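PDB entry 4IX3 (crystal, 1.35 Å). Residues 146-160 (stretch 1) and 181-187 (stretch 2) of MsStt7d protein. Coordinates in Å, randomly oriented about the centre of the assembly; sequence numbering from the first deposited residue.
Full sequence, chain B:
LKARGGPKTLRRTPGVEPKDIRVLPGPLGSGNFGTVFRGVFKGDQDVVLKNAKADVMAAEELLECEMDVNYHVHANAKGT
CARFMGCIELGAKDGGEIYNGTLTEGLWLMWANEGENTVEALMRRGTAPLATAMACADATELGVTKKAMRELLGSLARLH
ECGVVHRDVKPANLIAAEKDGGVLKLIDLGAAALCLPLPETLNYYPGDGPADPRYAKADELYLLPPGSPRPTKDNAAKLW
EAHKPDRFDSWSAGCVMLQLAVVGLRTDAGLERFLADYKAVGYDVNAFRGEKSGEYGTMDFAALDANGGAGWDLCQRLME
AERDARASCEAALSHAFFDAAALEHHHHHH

Stretch 1 146-160: KKAMRELLGSLARLH
Stretch 2, residues 181-187: GGVLKLI

A helix packed against a single strand can set a polar row, where side chains and water meet backbone groups, beside an apolar row, where side chains fill space. Residues 146-160 and 181-187 of MsStt7d protein illustrate the principle. The first stretch is helical throughout, with phi/psi near -65/-43 and regular i to i-4 hydrogen bonds from R150 N to K146 O (3.0 Å) through H160 N to L156 O (2.8 Å). In the second, G181 (73/11) and G182 (91/-2) adopt positive phi before the chain extends through L184 (-77/137), K185 (-121/144) and L186 (-77/148). The N-to-C directions differ by 41°, the signed crossing angle is -41°, and the axes approach to 8.0 Å. The nearest CA atoms are those of E151 and L184, 6.3 Å apart.

E151 is the centre of the polar contact. Its CA-to-CB bond points toward the strand, and chi1 m (-67°) with chi2 t (167°) extends the carboxylate to the backbone, where L184 N donates a hydrogen bond to OE2 (2.9 Å, 158°). On the way, E151 CD passes 3.5 Å from V183 CG2, V183 having chi1 p (69°). K147, one turn earlier, starts sideways; chi1 to chi3 are all t and chi4 is m (-67°), so its end comes nearer the strand. There K147 NZ forms a salt bridge with E151 OE1 (2.7 Å), while OE2 accepts from L184 N and from a water. Water extends this network: one molecule accepts from K147 NZ (2.9 Å) and donates to E151 OE2 (2.7 Å) and G182 O (2.8 Å), while a second accepts from K147 NZ (2.8 Å) and donates to G181 O (2.7 Å). The lysine thus reaches the glycine carbonyls through solvent.

Strand alternation sorts the remaining side chains. L184 and L186 point toward the helix, whereas K185, m then t throughout, points away. L184 (m, t; -67°, -165°) brings CD1 to 3.6 Å from A148 CB, an apolar contact of methyl groups. L186 (m, t; -75°, 156°) meets three leucines: its CD2 lies 4.1 Å from L152 CD1, and its CD1 lies 4.0 Å from L156 CD2 and 3.9 Å from L159 CD1. L152 alone of these is t, p (176°, 58°); L156 and L159 are m, t. One turn beyond E151, S155 (chi1 m, -70°) points toward the strand without touching it; a water accepts from S155 OG (2.6 Å) and donates to L184 O (2.8 Å), spanning the gap. Altogether 378 Å² is buried, both sides summed.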

# COMPACT_ATOMS: atom_id res chain seq x y z
N LYS B 146 1.81 -17.74 -27.14
CA LYS B 146 3.09 -18.38 -27.42
C LYS B 146 4.27 -17.41 -27.31
O LYS B 146 5.28 -17.69 -26.64
CB LYS B 146 3.02 -18.97 -28.83
CG LYS B 146 2.19 -20.24 -28.92
CD LYS B 146 2.21 -20.86 -30.31
CE LYS B 146 3.63 -20.78 -30.84
NZ LYS B 146 4.26 -21.96 -31.55
N LYS B 147 4.10 -16.25 -27.93
CA LYS B 147 5.20 -15.29 -27.93
C LYS B 147 5.46 -14.74 -26.53
O LYS B 147 6.59 -14.66 -26.04
CB LYS B 147 4.96 -14.18 -28.93
CG LYS B 147 6.14 -13.20 -29.06
CD LYS B 147 5.84 -12.11 -30.10
CE LYS B 147 7.07 -11.33 -30.59
NZ LYS B 147 7.63 -10.51 -29.47
N ALA B 148 4.38 -14.30 -25.85
CA ALA B 148 4.51 -13.70 -24.53
C ALA B 148 5.04 -14.71 -23.53
O ALA B 148 5.89 -14.38 -22.69
CB ALA B 148 3.17 -13.18 -24.04
N MET B 149 4.51 -15.94 -23.54
CA MET B 149 4.94 -16.92 -22.57
C MET B 149 6.39 -17.33 -22.79
O MET B 149 7.10 -17.60 -21.82
CB MET B 149 3.98 -18.11 -22.48
CG MET B 149 2.61 -17.80 -21.89
SD MET B 149 2.65 -17.07 -20.23
CE MET B 149 3.38 -18.45 -19.34
N ARG B 150 6.81 -17.42 -24.05
CA ARG B 150 8.21 -17.80 -24.27
C ARG B 150 9.10 -16.71 -23.67
O ARG B 150 10.12 -17.04 -23.02
CB ARG B 150 8.46 -17.93 -25.79
CG ARG B 150 9.85 -18.44 -26.14
CD ARG B 150 10.09 -18.49 -27.64
NE ARG B 150 9.27 -19.49 -28.31
CZ ARG B 150 8.23 -19.23 -29.09
NH1 ARG B 150 7.87 -17.96 -29.30
NH2 ARG B 150 7.60 -20.23 -29.72
N GLU B 151 8.72 -15.44 -23.88
CA GLU B 151 9.54 -14.33 -23.33
C GLU B 151 9.48 -14.28 -21.80
O GLU B 151 10.51 -14.15 -21.12
CB GLU B 151 9.07 -13.02 -23.94
CG GLU B 151 9.39 -12.99 -25.43
CD GLU B 151 8.70 -11.89 -26.19
OE1 GLU B 151 8.90 -11.84 -27.45
OE2 GLU B 151 7.91 -11.08 -25.61
N LEU B 152 8.29 -14.41 -21.24
CA LEU B 152 8.14 -14.38 -19.78
C LEU B 152 8.84 -15.54 -19.10
O LEU B 152 9.58 -15.35 -18.11
CB LEU B 152 6.64 -14.46 -19.44
CG LEU B 152 6.35 -14.54 -17.92
CD1 LEU B 152 6.93 -13.34 -17.16
CD2 LEU B 152 4.82 -14.59 -17.75
N LEU B 153 8.64 -16.78 -19.58
CA LEU B 153 9.24 -17.92 -18.96
C LEU B 153 10.78 -17.83 -19.13
O LEU B 153 11.51 -18.22 -18.20
CB LEU B 153 8.72 -19.24 -19.50
CG LEU B 153 7.25 -19.49 -19.19
CD1 LEU B 153 6.78 -20.68 -20.04
CD2 LEU B 153 7.06 -19.79 -17.73
N GLY B 154 11.28 -17.36 -20.29
CA GLY B 154 12.75 -17.26 -20.44
C GLY B 154 13.32 -16.24 -19.45
O GLY B 154 14.35 -16.48 -18.85
N SER B 155 12.63 -15.12 -19.26
CA SER B 155 13.09 -14.11 -18.29
C SER B 155 13.03 -14.61 -16.86
O SER B 155 13.97 -14.41 -16.08
CB SER B 155 12.33 -12.83 -18.44
OG SER B 155 12.67 -12.19 -19.65
N LEU B 156 11.91 -15.24 -16.49
CA LEU B 156 11.84 -15.86 -15.15
C LEU B 156 12.93 -16.89 -14.92
O LEU B 156 13.52 -16.95 -13.84
CB LEU B 156 10.43 -16.42 -14.88
CG LEU B 156 9.34 -15.35 -14.77
CD1 LEU B 156 7.97 -15.99 -14.74
CD2 LEU B 156 9.58 -14.53 -13.50
N ALA B 157 13.22 -17.72 -15.93
CA ALA B 157 14.29 -18.68 -15.81
C ALA B 157 15.63 -17.98 -15.55
O ALA B 157 16.41 -18.43 -14.71
CB ALA B 157 14.38 -19.56 -17.04
N ARG B 158 15.89 -16.88 -16.27
CA ARG B 158 17.15 -16.16 -16.02
C ARG B 158 17.17 -15.49 -14.64
O ARG B 158 18.21 -15.51 -13.94
CB ARG B 158 17.31 -15.08 -17.10
CG ARG B 158 17.67 -15.68 -18.46
CD ARG B 158 17.69 -14.62 -19.58
NE ARG B 158 18.77 -13.67 -19.31
CZ ARG B 158 18.79 -12.40 -19.70
NH1 ARG B 158 17.75 -11.87 -20.34
NH2 ARG B 158 19.86 -11.66 -19.44
N LEU B 159 16.04 -14.96 -14.16
CA LEU B 159 15.98 -14.44 -12.78
C LEU B 159 16.24 -15.53 -11.76
O LEU B 159 17.08 -15.41 -10.85
CB LEU B 159 14.64 -13.75 -12.53
CG LEU B 159 14.50 -12.43 -13.28
CD1 LEU B 159 13.07 -11.91 -13.30
CD2 LEU B 159 15.39 -11.31 -12.74
N HIS B 160 15.56 -16.67 -11.96
CA HIS B 160 15.74 -17.76 -11.02
C HIS B 160 17.18 -18.27 -10.96
O HIS B 160 17.70 -18.63 -9.89
CB HIS B 160 14.78 -18.92 -11.28
CG HIS B 160 13.35 -18.51 -11.21
ND1 HIS B 160 12.33 -19.20 -11.79
CD2 HIS B 160 12.77 -17.41 -10.61
CE1 HIS B 160 11.17 -18.57 -11.58
NE2 HIS B 160 11.41 -17.47 -10.86
N GLY B 181 11.82 -4.06 -29.84
CA GLY B 181 11.10 -4.97 -30.75
C GLY B 181 9.77 -5.49 -30.23
O GLY B 181 9.23 -6.43 -30.82
N GLY B 182 9.24 -4.92 -29.13
CA GLY B 182 7.97 -5.41 -28.57
C GLY B 182 8.14 -6.49 -27.52
O GLY B 182 7.14 -6.93 -26.94
N VAL B 183 9.35 -6.94 -27.23
CA VAL B 183 9.58 -8.04 -26.31
C VAL B 183 9.04 -7.65 -24.93
O VAL B 183 9.16 -6.48 -24.50
CB VAL B 183 11.11 -8.35 -26.21
CG1 VAL B 183 11.91 -7.26 -25.49
CG2 VAL B 183 11.35 -9.70 -25.59
N LEU B 184 8.52 -8.62 -24.19
CA LEU B 184 8.00 -8.29 -22.86
C LEU B 184 9.12 -8.11 -21.86
O LEU B 184 10.07 -8.90 -21.83
CB LEU B 184 7.10 -9.43 -22.35
CG LEU B 184 5.78 -9.67 -23.12
CD1 LEU B 184 4.87 -10.56 -22.29
CD2 LEU B 184 5.12 -8.39 -23.58
N LYS B 185 8.98 -7.07 -21.04
CA LYS B 185 9.85 -6.88 -19.87
C LYS B 185 8.99 -6.84 -18.59
O LYS B 185 7.89 -6.27 -18.60
CB LYS B 185 10.68 -5.60 -20.00
CG LYS B 185 11.70 -5.63 -21.17
CD LYS B 185 12.50 -4.35 -21.23
CE LYS B 185 13.52 -4.42 -22.36
NZ LYS B 185 14.35 -3.17 -22.37
N LEU B 186 9.54 -7.40 -17.54
CA LEU B 186 8.92 -7.29 -16.18
C LEU B 186 9.22 -5.92 -15.60
O LEU B 186 10.30 -5.37 -15.80
CB LEU B 186 9.48 -8.38 -15.27
CG LEU B 186 8.87 -9.77 -15.60
CD1 LEU B 186 9.80 -10.87 -15.14
CD2 LEU B 186 7.53 -9.97 -14.93
N ILE B 187 8.30 -5.41 -14.80
CA ILE B 187 8.62 -4.33 -13.89
C ILE B 187 8.37 -4.82 -12.47
O ILE B 187 7.80 -5.90 -12.24
CB ILE B 187 7.78 -3.08 -14.13
CG1 ILE B 187 6.28 -3.36 -14.00
CG2 ILE B 187 8.10 -2.50 -15.51
CD1 ILE B 187 5.46 -2.10 -13.71
O HOH W 1 6.21 -9.55 -27.11
O HOH W 2 9.60 -9.10 -30.93
O HOH W 3 10.82 -10.31 -19.49